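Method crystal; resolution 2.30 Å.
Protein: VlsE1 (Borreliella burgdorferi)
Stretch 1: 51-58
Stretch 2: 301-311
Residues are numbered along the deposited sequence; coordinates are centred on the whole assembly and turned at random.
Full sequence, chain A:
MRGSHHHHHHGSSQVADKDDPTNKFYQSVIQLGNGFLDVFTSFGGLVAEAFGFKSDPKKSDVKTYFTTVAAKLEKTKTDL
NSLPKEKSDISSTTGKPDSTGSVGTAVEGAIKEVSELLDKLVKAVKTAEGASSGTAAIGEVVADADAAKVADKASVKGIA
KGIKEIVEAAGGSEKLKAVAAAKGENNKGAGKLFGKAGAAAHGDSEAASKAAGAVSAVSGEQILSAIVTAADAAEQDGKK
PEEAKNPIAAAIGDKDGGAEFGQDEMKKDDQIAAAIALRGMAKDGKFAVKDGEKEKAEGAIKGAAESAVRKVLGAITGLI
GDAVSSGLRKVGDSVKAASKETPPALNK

Stretch 1 (51-58) FGFKSDPK
Stretch 2 301-311: IKGAAESAVRK

The contact between residues 51-58 and 301-311 of VlsE1 is a small, largely polar and partly water-mediated one, in which an irregular segment lies along one side of a helix and is held by a lysine-aspartate salt bridge, a buried proline and three bridging waters. It illustrates how a loop without regular hydrogen bonding can be fixed by side chains spaced one helical turn apart. Stretch 2 is helical throughout, with i to i+4 hydrogen bonds such as Glu306 N to Lys302 O at 3.1 Å, and Lys302, Glu306 and Arg310 therefore project their CA-to-CB bonds toward the loop.

The loop runs against the helix direction: Gly52 lies nearest Arg310 (CA to CA 6.7 Å) and Pro57 nearest Glu306 (CA to CA 7.2 Å). Phe51 has just left a preceding helix. Gly52 follows at phi/psi 106/-49, where a CB would be jammed against the preceding carbonyl, so the backbone itself calls for glycine. Phe53 (-112/11), Lys54 (-55/163) and Ser55 (-85/155) lead to Asp56, which takes the left-handed angles 41/52 before Pro57 returns to -61/147.

At the Asp56 end, the charges meet directly. Lys302 is extended (t, t, t) until a final m turn, and its NZ donates to Asp56 OD1 at 2.8 Å. Lys302 NZ also donates to Glu306 OE2 at 2.7 Å, so one ammonium group pairs with a carboxylate from each stretch, Asp56 and Glu306, sharing its single positive charge between them. Asp56 has its CA-to-CB bond pointing away, yet with chi1 m its carboxylate comes back near the helix.

Pro57, with a C-gamma endo ring, packs its CD 3.6 Å from Glu306 CD, placing aliphatic surface against the carboxylate carbon. Glu306 adopts m, t and a chi3 of 19°. Water 3 donates to Glu306 OE2 at 2.6 Å and to Pro57 O at 2.9 Å, satisfying a loop carbonyl that has no direct helix partner.

Arg310 (m, t, m, chi4 -103°) has the largest area covered by the opposing stretch, 80 Å². Arg310 CD lies 3.6 Å from Phe53 CD1, an oblique approach to a ring with chi1 m and chi2 -55°. Its guanidinium reaches the loop through solvent: water 2 accepts from Arg310 NH1 at 2.9 Å and donates to Lys54 O at 2.8 Å and Glu306 OE1 at 2.6 Å. Water 1 donates to Gly52 O at 2.8 Å and Lys54 O at 3.0 Å, and accepts only a weak bond from Arg310 NH1 at 3.5 Å.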

# COMPACT_ATOMS: atom_id res chain seq x y z
N PHE A 51 -4.99 2.68 17.22
CA PHE A 51 -4.20 3.19 16.12
C PHE A 51 -4.35 2.04 15.13
O PHE A 51 -4.33 0.89 15.53
CB PHE A 51 -2.72 3.32 16.52
CG PHE A 51 -1.85 3.96 15.47
CD1 PHE A 51 -1.83 5.35 15.32
CD2 PHE A 51 -1.09 3.19 14.60
CE1 PHE A 51 -1.07 5.96 14.31
CE2 PHE A 51 -0.32 3.78 13.59
CZ PHE A 51 -0.31 5.17 13.44
N GLY A 52 -4.51 2.32 13.86
CA GLY A 52 -4.65 1.21 12.94
C GLY A 52 -6.09 1.09 12.49
O GLY A 52 -6.34 0.99 11.30
N PHE A 53 -7.01 1.12 13.45
CA PHE A 53 -8.44 1.08 13.14
C PHE A 53 -9.06 2.41 13.49
O PHE A 53 -10.28 2.55 13.52
CB PHE A 53 -9.14 -0.04 13.91
CG PHE A 53 -8.98 -1.39 13.27
CD1 PHE A 53 -9.37 -1.60 11.95
CD2 PHE A 53 -8.44 -2.46 13.98
CE1 PHE A 53 -9.20 -2.84 11.34
CE2 PHE A 53 -8.27 -3.70 13.38
CZ PHE A 53 -8.65 -3.89 12.06
N LYS A 54 -8.21 3.39 13.76
CA LYS A 54 -8.65 4.73 14.09
C LYS A 54 -9.56 5.24 12.98
O LYS A 54 -9.57 4.71 11.87
CB LYS A 54 -7.43 5.67 14.22
CG LYS A 54 -6.63 5.83 12.92
CD LYS A 54 -5.51 6.86 13.02
CE LYS A 54 -6.06 8.28 13.24
NZ LYS A 54 -5.02 9.33 13.06
N SER A 55 -10.32 6.28 13.28
CA SER A 55 -11.20 6.86 12.30
C SER A 55 -10.36 7.85 11.51
O SER A 55 -9.35 8.34 12.01
CB SER A 55 -12.32 7.63 12.99
OG SER A 55 -11.76 8.65 13.80
N ASP A 56 -10.77 8.12 10.28
CA ASP A 56 -10.09 9.09 9.43
C ASP A 56 -8.57 9.08 9.45
O ASP A 56 -7.93 10.11 9.64
CB ASP A 56 -10.60 10.49 9.77
CG ASP A 56 -12.12 10.53 9.96
OD1 ASP A 56 -12.82 9.86 9.17
OD2 ASP A 56 -12.60 11.22 10.88
N PRO A 57 -7.95 7.91 9.24
CA PRO A 57 -6.49 7.87 9.25
C PRO A 57 -5.89 8.75 8.15
O PRO A 57 -6.46 8.91 7.07
CB PRO A 57 -6.18 6.38 9.05
CG PRO A 57 -7.40 5.87 8.33
CD PRO A 57 -8.52 6.57 9.02
N LYS A 58 -4.74 9.32 8.44
CA LYS A 58 -4.08 10.20 7.50
C LYS A 58 -2.87 9.55 6.84
O LYS A 58 -2.32 8.57 7.34
CB LYS A 58 -3.61 11.46 8.22
CG LYS A 58 -4.66 12.14 9.08
CD LYS A 58 -5.81 12.66 8.23
CE LYS A 58 -6.66 13.63 9.03
NZ LYS A 58 -7.97 13.88 8.39
N ILE A 301 -15.50 5.34 -1.17
CA ILE A 301 -14.11 5.35 -1.59
C ILE A 301 -13.17 5.49 -0.39
O ILE A 301 -12.08 4.92 -0.36
CB ILE A 301 -13.82 6.48 -2.60
CG1 ILE A 301 -12.35 6.43 -3.01
CG2 ILE A 301 -14.14 7.82 -1.99
CD1 ILE A 301 -11.89 5.05 -3.49
N LYS A 302 -13.61 6.26 0.59
CA LYS A 302 -12.85 6.48 1.82
C LYS A 302 -12.68 5.14 2.54
O LYS A 302 -11.59 4.80 3.01
CB LYS A 302 -13.61 7.48 2.70
CG LYS A 302 -12.91 7.92 3.96
CD LYS A 302 -13.77 8.91 4.73
CE LYS A 302 -13.14 9.27 6.09
NZ LYS A 302 -13.04 8.09 7.00
N GLY A 303 -13.75 4.36 2.60
CA GLY A 303 -13.69 3.07 3.27
C GLY A 303 -12.73 2.13 2.57
O GLY A 303 -12.04 1.34 3.23
N ALA A 304 -12.69 2.21 1.25
CA ALA A 304 -11.83 1.34 0.44
C ALA A 304 -10.36 1.66 0.61
O ALA A 304 -9.54 0.77 0.84
CB ALA A 304 -12.23 1.45 -1.03
N ALA A 305 -10.02 2.94 0.46
CA ALA A 305 -8.64 3.39 0.58
C ALA A 305 -8.13 3.01 1.96
O ALA A 305 -7.02 2.49 2.11
CB ALA A 305 -8.57 4.91 0.38
N GLU A 306 -8.95 3.27 2.97
CA GLU A 306 -8.57 2.96 4.34
C GLU A 306 -8.42 1.46 4.54
O GLU A 306 -7.43 1.00 5.12
CB GLU A 306 -9.58 3.56 5.31
CG GLU A 306 -9.47 5.09 5.37
CD GLU A 306 -10.58 5.75 6.16
OE1 GLU A 306 -11.25 5.05 6.96
OE2 GLU A 306 -10.77 6.97 5.99
N SER A 307 -9.38 0.68 4.06
CA SER A 307 -9.25 -0.77 4.20
C SER A 307 -8.05 -1.27 3.40
O SER A 307 -7.31 -2.13 3.87
CB SER A 307 -10.52 -1.47 3.72
OG SER A 307 -11.56 -1.27 4.66
N ALA A 308 -7.86 -0.73 2.20
CA ALA A 308 -6.72 -1.14 1.38
C ALA A 308 -5.41 -0.91 2.14
O ALA A 308 -4.55 -1.79 2.18
CB ALA A 308 -6.70 -0.36 0.07
N VAL A 309 -5.25 0.26 2.73
CA VAL A 309 -4.02 0.52 3.46
C VAL A 309 -3.91 -0.31 4.74
O VAL A 309 -2.85 -0.88 5.02
CB VAL A 309 -3.86 2.02 3.78
CG1 VAL A 309 -5.11 2.54 4.45
CG2 VAL A 309 -2.64 2.22 4.67
N ARG A 310 -4.99 -0.42 5.51
CA ARG A 310 -4.94 -1.22 6.72
C ARG A 310 -4.58 -2.67 6.39
O ARG A 310 -3.87 -3.32 7.17
CB ARG A 310 -6.29 -1.19 7.45
CG ARG A 310 -6.60 0.11 8.19
CD ARG A 310 -7.78 -0.06 9.13
NE ARG A 310 -9.04 -0.27 8.42
CZ ARG A 310 -9.97 0.66 8.25
NH1 ARG A 310 -9.81 1.87 8.76
NH2 ARG A 310 -11.08 0.37 7.58
N LYS A 311 -5.06 -3.19 5.26
CA LYS A 311 -4.75 -4.56 4.87
C LYS A 311 -3.27 -4.72 4.50
O LYS A 311 -2.62 -5.69 4.89
CB LYS A 311 -5.62 -5.02 3.68
CG LYS A 311 -7.05 -5.38 4.04
CD LYS A 311 -7.78 -6.05 2.85
CE LYS A 311 -9.14 -6.58 3.28
NZ LYS A 311 -9.84 -7.32 2.19
O HOH W 1 -7.26 3.46 10.51
O HOH W 2 -11.00 4.40 9.43
O HOH W 3 -9.02 8.87 5.65